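Side-chain contacts in uncharacterized protein Q64V53_BACFR (Bacteroides fragilis, PDB 2RA8), which is of unknown function but joins a WGR domain to a leucine-rich-repeat domain, a make-up consistent with a role in binding other macromolecules: residues A[27-30]-A[36-39]; A[212-217]-A[248-253]. One frame throughout, in Å; residues are numbered along the deposited sequence.

The two contacts lie on opposite sides of the chain's centre, their own centres 44 Å apart and their nearest atoms about 31 Å apart, so they do not touch. Interaction 1 comes first along the chain and is closed before interaction 2 opens. It pairs strands 24-31 and 37-42 at one margin of the five-stranded antiparallel sheet of the WGR domain. Interaction 2 lies beside the ten-stranded parallel sheet of the leucine-rich-repeat part, where helix 207-215 meets the loop leading into strand 256-260. No sheet is shared: one contact is a local hairpin reached by the second subunit, the other joins a helix to a loop further along the same chain.

Interaction 1 of 2, residues A[27-30]-A[36-39]; sequences VNYG and GQTQ
With CG lying between its backbone N and carbonyl carbon (chi1 67°), Y29 swings its ring over the neighbouring strand toward Q37 and Q39, while N28, its CG opposite the backbone N (chi1 -179°), sends its amide across the other face to the carbonyl of Q37. The two segments form an antiparallel beta hairpin in the WGR domain, with 37-42 the outermost strand of its sheet in this chain. V27 and Q39 are a hydrogen-bonded pair, V27 N to Q39 O and Q39 N to V27 O both 2.8 Å; N28 and T38 are a non-hydrogen-bonded pair; Y29 and Q37 pair again, Q37 N lying 2.7 Å from Y29 O.

Two donors grip Q37 O from opposite faces of its carbonyl plane. Y29 N is one, at 3.0 Å; the other is ND2 of N28, which also bonds to D35 O in the turn, so one side-chain amide ties the strand to the hairpin's end. On the other face of the sheet the Y29 ring is met by two glutamines: CB of Q37 sits over one ring face, and CG of Q39 meets the ring edge in plane, 3.7 Å from Y29 CE1. The tyrosine hydroxyl bonds to E153 O of the second subunit, and G36 N to the hydroxyl of Y87 there, so the hairpin forms part of the dimer contact. From N28, ND2 reaches Q37 O at 2.6 Å with that oxygen exactly in the asparagine's amide plane, although the nitrogen itself stands 48° out of the carbonyl plane.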
# COMPACT_ATOMS: atom_id res chain seq x y z
N VAL A 27 6.68 -11.37 -22.96
CA VAL A 27 6.35 -11.71 -21.58
C VAL A 27 4.92 -12.19 -21.49
O VAL A 27 4.02 -11.64 -22.14
CB VAL A 27 6.53 -10.48 -20.64
CG1 VAL A 27 5.81 -10.70 -19.33
CG2 VAL A 27 8.01 -10.21 -20.39
N ASN A 28 4.71 -13.23 -20.68
CA ASN A 28 3.40 -13.82 -20.46
C ASN A 28 3.28 -13.98 -18.96
O ASN A 28 4.11 -14.64 -18.33
CB ASN A 28 3.32 -15.18 -21.16
CG ASN A 28 1.97 -15.86 -20.98
OD1 ASN A 28 1.88 -17.09 -21.03
ND2 ASN A 28 0.93 -15.07 -20.80
N TYR A 29 2.25 -13.38 -18.37
CA TYR A 29 2.05 -13.46 -16.93
C TYR A 29 0.61 -13.56 -16.50
O TYR A 29 -0.27 -13.02 -17.16
CB TYR A 29 2.66 -12.24 -16.23
CG TYR A 29 1.96 -10.93 -16.53
CD1 TYR A 29 2.13 -10.29 -17.76
CD2 TYR A 29 1.12 -10.34 -15.60
CE1 TYR A 29 1.47 -9.09 -18.05
CE2 TYR A 29 0.45 -9.14 -15.87
CZ TYR A 29 0.63 -8.53 -17.10
OH TYR A 29 -0.02 -7.35 -17.37
N GLY A 30 0.38 -14.23 -15.38
CA GLY A 30 -0.97 -14.38 -14.87
C GLY A 30 -1.05 -15.33 -13.69
O GLY A 30 -0.02 -15.81 -13.18
N GLY A 36 -3.30 -16.14 -18.77
CA GLY A 36 -2.68 -14.89 -18.39
C GLY A 36 -2.67 -13.87 -19.52
O GLY A 36 -3.41 -14.00 -20.50
N GLN A 37 -1.83 -12.85 -19.38
CA GLN A 37 -1.72 -11.78 -20.37
C GLN A 37 -0.39 -11.83 -21.07
O GLN A 37 0.52 -12.53 -20.63
CB GLN A 37 -1.86 -10.42 -19.70
CG GLN A 37 -3.06 -10.30 -18.76
CD GLN A 37 -2.98 -9.09 -17.86
OE1 GLN A 37 -3.02 -9.22 -16.63
NE2 GLN A 37 -2.86 -7.91 -18.45
N THR A 38 -0.27 -11.09 -22.17
CA THR A 38 0.97 -11.05 -22.92
C THR A 38 1.38 -9.66 -23.29
O THR A 38 0.56 -8.86 -23.73
CB THR A 38 0.86 -11.89 -24.21
OG1 THR A 38 0.71 -13.28 -23.86
CG2 THR A 38 2.11 -11.72 -25.07
N GLN A 39 2.66 -9.38 -23.09
CA GLN A 39 3.23 -8.08 -23.40
C GLN A 39 4.41 -8.30 -24.31
O GLN A 39 5.24 -9.17 -24.05
CB GLN A 39 3.68 -7.36 -22.13
CG GLN A 39 2.57 -7.19 -21.09
CD GLN A 39 3.04 -6.47 -19.84
OE1 GLN A 39 4.08 -6.80 -19.28
NE2 GLN A 39 2.26 -5.49 -19.39

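Interaction 2 of 2, residues A[212-217]-A[248-253]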
# COMPACT_ATOMS: atom_id res chain seq x y z
N ASP A 212 3.56 -18.64 25.88
CA ASP A 212 3.11 -19.80 25.12
C ASP A 212 4.27 -20.30 24.30
O ASP A 212 4.53 -21.51 24.24
CB ASP A 212 1.94 -19.46 24.20
CG ASP A 212 0.63 -19.30 24.96
OD1 ASP A 212 0.51 -19.88 26.06
OD2 ASP A 212 -0.29 -18.63 24.44
N ILE A 213 5.00 -19.38 23.68
CA ILE A 213 6.15 -19.77 22.87
C ILE A 213 7.21 -20.42 23.72
O ILE A 213 7.69 -21.51 23.40
CB ILE A 213 6.73 -18.54 22.14
CG1 ILE A 213 5.64 -17.91 21.27
CG2 ILE A 213 7.92 -18.95 21.30
CD1 ILE A 213 6.00 -16.56 20.71
N LEU A 214 7.57 -19.77 24.83
CA LEU A 214 8.59 -20.30 25.73
C LEU A 214 8.18 -21.65 26.27
O LEU A 214 9.02 -22.52 26.51
CB LEU A 214 8.81 -19.35 26.92
CG LEU A 214 9.06 -17.87 26.66
CD1 LEU A 214 9.51 -17.20 27.96
CD2 LEU A 214 10.11 -17.69 25.60
N GLY A 215 6.88 -21.83 26.46
CA GLY A 215 6.37 -23.09 26.97
C GLY A 215 6.21 -24.17 25.91
O GLY A 215 5.91 -25.32 26.24
N SER A 216 6.40 -23.81 24.65
CA SER A 216 6.27 -24.76 23.56
C SER A 216 7.61 -25.23 23.09
O SER A 216 8.62 -24.57 23.31
CB SER A 216 5.55 -24.13 22.37
OG SER A 216 4.28 -23.62 22.75
N ASP A 217 7.63 -26.39 22.45
CA ASP A 217 8.87 -26.93 21.92
C ASP A 217 8.80 -26.76 20.42
O ASP A 217 7.92 -27.31 19.76
CB ASP A 217 9.01 -28.41 22.29
CG ASP A 217 9.09 -28.62 23.79
OD1 ASP A 217 10.01 -28.06 24.43
OD2 ASP A 217 8.23 -29.35 24.33
N LYS A 248 20.26 -20.81 21.50
CA LYS A 248 20.47 -21.86 20.51
C LYS A 248 19.89 -23.18 21.00
O LYS A 248 19.41 -23.99 20.21
CB LYS A 248 21.96 -22.03 20.20
CG LYS A 248 22.82 -22.53 21.35
CD LYS A 248 24.26 -22.76 20.86
CE LYS A 248 25.10 -23.47 21.91
NZ LYS A 248 25.14 -22.73 23.20
N ASP A 249 19.92 -23.39 22.31
CA ASP A 249 19.37 -24.62 22.87
C ASP A 249 17.87 -24.68 22.64
O ASP A 249 17.31 -25.75 22.39
CB ASP A 249 19.66 -24.73 24.37
CG ASP A 249 21.14 -24.95 24.67
OD1 ASP A 249 21.76 -25.81 24.01
OD2 ASP A 249 21.68 -24.27 25.56
N ARG A 250 17.20 -23.53 22.71
CA ARG A 250 15.76 -23.49 22.50
C ARG A 250 15.37 -23.67 21.05
O ARG A 250 14.47 -24.46 20.73
CB ARG A 250 15.18 -22.17 23.02
CG ARG A 250 13.66 -22.06 22.90
CD ARG A 250 13.17 -20.72 23.43
NE ARG A 250 13.53 -20.53 24.83
CZ ARG A 250 12.92 -21.13 25.84
NH1 ARG A 250 11.90 -21.95 25.61
NH2 ARG A 250 13.33 -20.91 27.09
N PHE A 251 16.06 -22.95 20.16
CA PHE A 251 15.79 -23.00 18.72
C PHE A 251 17.06 -23.38 18.00
O PHE A 251 17.70 -22.54 17.36
CB PHE A 251 15.32 -21.62 18.24
CG PHE A 251 14.07 -21.12 18.93
CD1 PHE A 251 14.04 -19.86 19.52
CD2 PHE A 251 12.93 -21.90 18.98
CE1 PHE A 251 12.89 -19.38 20.14
CE2 PHE A 251 11.77 -21.43 19.60
CZ PHE A 251 11.75 -20.17 20.17
N PRO A 252 17.46 -24.66 18.07
CA PRO A 252 18.69 -25.10 17.40
C PRO A 252 18.74 -24.99 15.89
O PRO A 252 19.81 -25.09 15.30
CB PRO A 252 18.86 -26.53 17.90
CG PRO A 252 17.44 -26.98 18.09
CD PRO A 252 16.82 -25.79 18.77
N ASN A 253 17.59 -24.78 15.26
CA ASN A 253 17.57 -24.66 13.80
C ASN A 253 17.12 -23.31 13.30
O ASN A 253 16.91 -23.13 12.10
CB ASN A 253 16.67 -25.75 13.19
CG ASN A 253 17.24 -27.14 13.38
OD1 ASN A 253 18.34 -27.45 12.92
ND2 ASN A 253 16.49 -28.00 14.06
O HOH W 1 11.51 -24.48 21.70
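This is a small, partly buried contact in the leucine-rich-repeat part, between the C-terminal part of helix 207-215 and the loop that runs from strand 223-227 to strand 256-260. R250 and F251 come from the loop, I213 and L214 from the helix, and together the two segments bury 165 Å².

The inner half is apolar. CG2 of I213 approaches the F251 ring at its edge, near the ring plane, 4.2 Å from CZ, and the two side chains cross at about a right angle. Both also rest on strand 223-227, I213 on L226 and F251 on L224. One face of the phenyl ring is covered by its own neighbour in sequence: CG of R250 stands 3.7 Å above the ring plane, over its centre.

The outer half is polar. R250 leaves the backbone extended (chi1 -178°) and bends at chi3 (-59°), which turns its guanidinium toward the helix, with CB of L214 over one face of the group. NH1 makes a weak bond to L214 O, 3.1 Å long and bent to 121° at the hydrogen. NE bonds instead to P244 O, so the arginine links the helix to an earlier part of its own loop. A water adds a second bridge, donating to R250 O at 3.1 Å and more weakly to S216 O.

S216 folds back on the preceding residues: OG bonds to D212 O at 2.6 Å, and S216 N to I213 O. The contact lies beside strand 223-227 of a parallel sheet whose strands follow one another in chain order, as in leucine-rich-repeat folds, where helices and loops connect successive strands.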